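Local structure of pyroglutamyl-peptidase I (Fervidobacterium islandicum, 6LTQ) at residues Val159-Tyr162 / Ser163-Ser167; Pro199-Leu203 / Glu204-Lys208. The protein removes N-terminal pyroglutamyl (5-oxoproline) residues from peptides as a peptidase of a thermophilic, keratin-degrading bacterium. All blocks are in the same frame, centred on the assembly; numbering follows the deposited sequence.

How the contacts relate
The two contacts are local, each made within one continuous run of chain, and they lie on opposite sides of the chain's centre. Contact 1 comes first in sequence and sits on helix 158-170; contact 2 follows after strand 175-181 and helix 185-189, where a loop enters helix 203-215. Their centres are 26 Å apart and their nearest atoms about 16 Å, so they do not touch. Helix 158-170 packs against strands 90-97 and 175-181 of the mixed sheet and against helix 59-72, whereas the start of helix 203-215 packs on helix 32-40 and meets a second subunit. Contact 1 thus lies within a helix packed against the sheet, and contact 2 caps the start of a helix at a subunit interface.

Contact 1 (Val159-Tyr162 / Ser163-Ser167); sequences VYYY and SLHRS
Val159-Tyr162 and Ser163-Ser167 are successive turns of helix 158-170, an alpha helix of the alpha/beta fold, and four backbone i to i+4 hydrogen bonds join them. Ser163, Leu164, His165 and Arg166 give their N-H groups in turn to the carbonyls of Val159, Tyr160, Tyr161 and Tyr162; the bond from Leu164 N to Tyr160 O measures 3.0 Å. Three consecutive tyrosines then send their rings to different sides of the helix. Tyr160 holds CG anti to its own N (chi1 -161°), and Leu164 lays CD1 over one face of its ring in a CH-pi contact, 4.0 Å from the ring centroid and displaced toward the rim. These two side chains face strand 175-181, where Tyr160 meets Leu177 and Leu164 meets Ala176, while Tyr160 OH is hydrogen-bonded to Glu93 O. One turn apart, the rings of Tyr161 and His165 have planes at 17° to each other but are slid so far that they barely overlap. Each has a polar partner beyond the helix: Tyr161 OH bonds to Pro122 O, and His165 ND1 to Tyr125 OH. Tyr162 and Arg166 run side by side in the same direction, with ring and guanidinium planes 45° apart, and Glu67 OE1 ties both together by accepting a hydrogen bond from Tyr162 OH and forming a salt bridge with Arg166 NE. The arginine reaches it through a chain extended from CG to NE, and along the way its CD comes 4.1 Å from Tyr162 CE1.

Contact 2 (Pro199-Leu203 / Glu204-Lys208); sequences PSMTL and ELQTK
A helix N-cap opens helix 203-215, with Thr202 as the capping residue. Its OG1 accepts from Leu205 N at 3.2 Å; the first torsion (chi1 66°) sets OG1 between backbone N and carbonyl carbon, within range of that N-H. A water bridges OG1 to Glu204 OE1. Behind the cap, Gln206 is held twice: its N gives a straight bond to Thr202 O (173° at the hydrogen), while its NE2 reaches back to Met201 O at 3.0 Å, coming from above the carbonyl plane. The same NE2 also bonds to Pro182 O, so one NH2 group joins the helix both to the incoming loop and to the connection after strand 175-181. A leucine in place of Gln206 would probably leave the carbonyls of Met201 and Pro182 without this shared donor. Met201 lays CG against Leu205 CD2 at 3.7 Å, and its SD meets Gln206 CG. One turn on, Leu203 O accepts from both Thr207 N and Thr207 OG1, each at 2.8 Å, the hydroxyl lying above the carbonyl plane. Leu203 and Gln206 pack on helix 32-40, Thr202 touches Pro185 of helix 185-189, and Leu205 meets Pro185 of the second subunit.

Contact 1 (Val159-Tyr162 / Ser163-Ser167)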
loop_
_atom_site.group_PDB
_atom_site.type_symbol
_atom_site.label_atom_id
_atom_site.label_comp_id
_atom_site.label_asym_id
_atom_site.label_seq_id
_atom_site.Cartn_x
_atom_site.Cartn_y
_atom_site.Cartn_z
ATOM N N VAL D 159 -14.783 -7.193 21.485
ATOM C CA VAL D 159 -15.542 -8.434 21.561
ATOM C C VAL D 159 -14.607 -9.630 21.568
ATOM O O VAL D 159 -14.806 -10.599 22.315
ATOM C CB VAL D 159 -16.540 -8.490 20.384
ATOM C CG1 VAL D 159 -16.950 -9.909 20.083
ATOM C CG2 VAL D 159 -17.738 -7.600 20.668
ATOM N N TYR D 160 -13.552 -9.581 20.745
ATOM C CA TYR D 160 -12.593 -10.676 20.720
ATOM C C TYR D 160 -11.942 -10.854 22.087
ATOM O O TYR D 160 -11.842 -11.973 22.596
ATOM C CB TYR D 160 -11.519 -10.422 19.646
ATOM C CG TYR D 160 -10.732 -11.622 19.196
ATOM C CD1 TYR D 160 -11.148 -12.908 19.486
ATOM C CD2 TYR D 160 -9.556 -11.461 18.432
ATOM C CE1 TYR D 160 -10.425 -14.017 19.056
ATOM C CE2 TYR D 160 -8.829 -12.554 17.995
ATOM C CZ TYR D 160 -9.258 -13.826 18.299
ATOM O OH TYR D 160 -8.534 -14.897 17.846
ATOM N N TYR D 161 -11.455 -9.759 22.671
ATOM C CA TYR D 161 -10.814 -9.860 23.979
ATOM C C TYR D 161 -11.808 -10.339 25.026
ATOM O O TYR D 161 -11.491 -11.207 25.849
ATOM C CB TYR D 161 -10.210 -8.516 24.384
ATOM C CG TYR D 161 -9.484 -8.571 25.719
ATOM C CD1 TYR D 161 -10.165 -8.342 26.916
ATOM C CD2 TYR D 161 -8.121 -8.854 25.784
ATOM C CE1 TYR D 161 -9.518 -8.402 28.133
ATOM C CE2 TYR D 161 -7.458 -8.899 27.007
ATOM C CZ TYR D 161 -8.161 -8.672 28.182
ATOM O OH TYR D 161 -7.499 -8.735 29.413
ATOM N N TYR D 162 -13.030 -9.809 24.976
ATOM C CA TYR D 162 -14.053 -10.227 25.933
ATOM C C TYR D 162 -14.245 -11.740 25.902
ATOM O O TYR D 162 -14.243 -12.397 26.949
ATOM C CB TYR D 162 -15.371 -9.497 25.648
ATOM C CG TYR D 162 -16.403 -9.753 26.736
ATOM C CD1 TYR D 162 -17.236 -10.865 26.683
ATOM C CD2 TYR D 162 -16.509 -8.903 27.829
ATOM C CE1 TYR D 162 -18.159 -11.109 27.689
ATOM C CE2 TYR D 162 -17.424 -9.134 28.832
ATOM C CZ TYR D 162 -18.245 -10.236 28.759
ATOM O OH TYR D 162 -19.151 -10.457 29.770
ATOM N N SER D 163 -14.370 -12.324 24.701
ATOM C CA SER D 163 -14.609 -13.760 24.609
ATOM C C SER D 163 -13.399 -14.571 25.050
ATOM O O SER D 163 -13.554 -15.588 25.739
ATOM C CB SER D 163 -15.016 -14.166 23.178
ATOM O OG SER D 163 -16.322 -13.689 22.864
ATOM N N LEU D 164 -12.182 -14.160 24.658
ATOM C CA LEU D 164 -11.022 -14.933 25.083
ATOM C C LEU D 164 -10.789 -14.791 26.588
ATOM O O LEU D 164 -10.353 -15.750 27.235
ATOM C CB LEU D 164 -9.776 -14.516 24.280
ATOM C CG LEU D 164 -9.704 -15.036 22.822
ATOM C CD1 LEU D 164 -8.533 -14.360 22.034
ATOM C CD2 LEU D 164 -9.529 -16.520 22.758
ATOM N N HIS D 165 -11.072 -13.617 27.158
ATOM C CA HIS D 165 -10.950 -13.450 28.606
ATOM C C HIS D 165 -12.008 -14.259 29.353
ATOM O O HIS D 165 -11.693 -14.968 30.315
ATOM C CB HIS D 165 -11.060 -11.983 28.988
ATOM C CG HIS D 165 -10.955 -11.748 30.463
ATOM N ND1 HIS D 165 -9.877 -12.179 31.208
ATOM C CD2 HIS D 165 -11.797 -11.141 31.334
ATOM C CE1 HIS D 165 -10.055 -11.837 32.473
ATOM N NE2 HIS D 165 -11.214 -11.207 32.576
ATOM N N ARG D 166 -13.276 -14.144 28.935
ATOM C CA ARG D 166 -14.333 -14.950 29.540
ATOM C C ARG D 166 -14.009 -16.432 29.428
ATOM O O ARG D 166 -14.272 -17.208 30.356
ATOM C CB ARG D 166 -15.675 -14.647 28.876
ATOM C CG ARG D 166 -16.891 -15.162 29.667
ATOM C CD ARG D 166 -18.162 -15.081 28.831
ATOM N NE ARG D 166 -19.386 -15.067 29.638
ATOM C CZ ARG D 166 -19.949 -16.153 30.165
ATOM N NH1 ARG D 166 -21.069 -16.036 30.875
ATOM N NH2 ARG D 166 -19.396 -17.353 29.986
ATOM N N SER D 167 -13.420 -16.834 28.298
ATOM C CA SER D 167 -12.996 -18.218 28.122
ATOM C C SER D 167 -11.916 -18.595 29.127
ATOM O O SER D 167 -11.924 -19.710 29.668
ATOM C CB SER D 167 -12.461 -18.431 26.707
ATOM O OG SER D 167 -11.907 -19.730 26.571
#

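Contact 2 (Pro199-Leu203 / Glu204-Lys208)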
loop_
_atom_site.group_PDB
_atom_site.type_symbol
_atom_site.label_atom_id
_atom_site.label_comp_id
_atom_site.label_asym_id
_atom_site.label_seq_id
_atom_site.Cartn_x
_atom_site.Cartn_y
_atom_site.Cartn_z
ATOM N N PRO D 199 -9.375 -2.749 -1.972
ATOM C CA PRO D 199 -9.677 -4.160 -2.247
ATOM C C PRO D 199 -11.066 -4.556 -1.766
ATOM O O PRO D 199 -11.630 -3.954 -0.856
ATOM C CB PRO D 199 -8.603 -4.936 -1.461
ATOM C CG PRO D 199 -7.609 -3.932 -0.975
ATOM C CD PRO D 199 -8.317 -2.584 -0.954
ATOM N N SER D 200 -11.589 -5.636 -2.354
ATOM C CA SER D 200 -12.895 -6.155 -1.965
ATOM C C SER D 200 -12.925 -7.659 -2.199
ATOM O O SER D 200 -12.019 -8.229 -2.800
ATOM C CB SER D 200 -14.008 -5.443 -2.745
ATOM O OG SER D 200 -13.908 -5.766 -4.122
ATOM N N MET D 201 -13.984 -8.310 -1.709
ATOM C CA MET D 201 -14.186 -9.727 -1.987
ATOM C C MET D 201 -15.689 -9.975 -2.027
ATOM O O MET D 201 -16.410 -9.482 -1.157
ATOM C CB MET D 201 -13.503 -10.613 -0.931
ATOM C CG MET D 201 -13.589 -12.136 -1.209
ATOM S SD MET D 201 -12.799 -13.080 0.120
ATOM C CE MET D 201 -11.057 -12.943 -0.333
ATOM N N THR D 202 -16.157 -10.687 -3.053
ATOM C CA THR D 202 -17.602 -10.880 -3.198
ATOM C C THR D 202 -18.191 -11.568 -1.972
ATOM O O THR D 202 -17.517 -12.330 -1.270
ATOM C CB THR D 202 -17.940 -11.709 -4.448
ATOM O OG1 THR D 202 -17.442 -13.045 -4.302
ATOM C CG2 THR D 202 -17.352 -11.075 -5.710
ATOM N N LEU D 203 -19.479 -11.290 -1.728
ATOM C CA LEU D 203 -20.189 -11.965 -0.643
ATOM C C LEU D 203 -20.141 -13.473 -0.822
ATOM O O LEU D 203 -19.972 -14.227 0.153
ATOM C CB LEU D 203 -21.646 -11.485 -0.592
ATOM C CG LEU D 203 -22.498 -12.138 0.509
ATOM C CD1 LEU D 203 -21.993 -11.752 1.918
ATOM C CD2 LEU D 203 -23.960 -11.746 0.324
ATOM N N GLU D 204 -20.251 -13.942 -2.069
ATOM C CA GLU D 204 -20.240 -15.378 -2.308
ATOM C C GLU D 204 -18.937 -16.019 -1.831
ATOM O O GLU D 204 -18.949 -17.046 -1.136
ATOM C CB GLU D 204 -20.495 -15.662 -3.795
ATOM C CG GLU D 204 -21.746 -14.941 -4.368
ATOM C CD GLU D 204 -21.467 -13.512 -4.868
ATOM O OE1 GLU D 204 -20.940 -13.357 -5.997
ATOM O OE2 GLU D 204 -21.801 -12.535 -4.163
ATOM N N LEU D 205 -17.802 -15.399 -2.149
ATOM C CA LEU D 205 -16.522 -15.978 -1.742
ATOM C C LEU D 205 -16.299 -15.841 -0.236
ATOM O O LEU D 205 -15.809 -16.779 0.409
ATOM C CB LEU D 205 -15.373 -15.331 -2.529
ATOM C CG LEU D 205 -13.998 -15.985 -2.329
ATOM C CD1 LEU D 205 -14.008 -17.479 -2.695
ATOM C CD2 LEU D 205 -12.906 -15.223 -3.114
ATOM N N GLN D 206 -16.668 -14.697 0.351
ATOM C CA GLN D 206 -16.546 -14.554 1.805
ATOM C C GLN D 206 -17.417 -15.578 2.530
ATOM O O GLN D 206 -17.005 -16.159 3.542
ATOM C CB GLN D 206 -16.946 -13.148 2.254
ATOM C CG GLN D 206 -16.099 -12.026 1.704
ATOM C CD GLN D 206 -16.282 -10.770 2.498
ATOM O OE1 GLN D 206 -16.558 -10.818 3.703
ATOM N NE2 GLN D 206 -16.143 -9.629 1.841
ATOM N N THR D 207 -18.637 -15.794 2.036
ATOM C CA THR D 207 -19.515 -16.787 2.647
ATOM C C THR D 207 -18.922 -18.181 2.520
ATOM O O THR D 207 -18.941 -18.968 3.478
ATOM C CB THR D 207 -20.901 -16.708 2.010
ATOM O OG1 THR D 207 -21.426 -15.388 2.204
ATOM C CG2 THR D 207 -21.845 -17.711 2.650
ATOM N N LYS D 208 -18.362 -18.496 1.355
ATOM C CA LYS D 208 -17.707 -19.783 1.193
ATOM C C LYS D 208 -16.566 -19.946 2.196
ATOM O O LYS D 208 -16.380 -21.031 2.773
ATOM C CB LYS D 208 -17.211 -19.940 -0.249
ATOM C CG LYS D 208 -16.423 -21.217 -0.486
ATOM C CD LYS D 208 -16.010 -21.389 -1.956
ATOM C CE LYS D 208 -15.181 -22.654 -2.164
ATOM N NZ LYS D 208 -14.788 -22.877 -3.594
HETATM O O HOH W 1 -18.049 -14.237 -6.780
HETATM O O HOH W 2 -20.744 -9.357 -3.352
#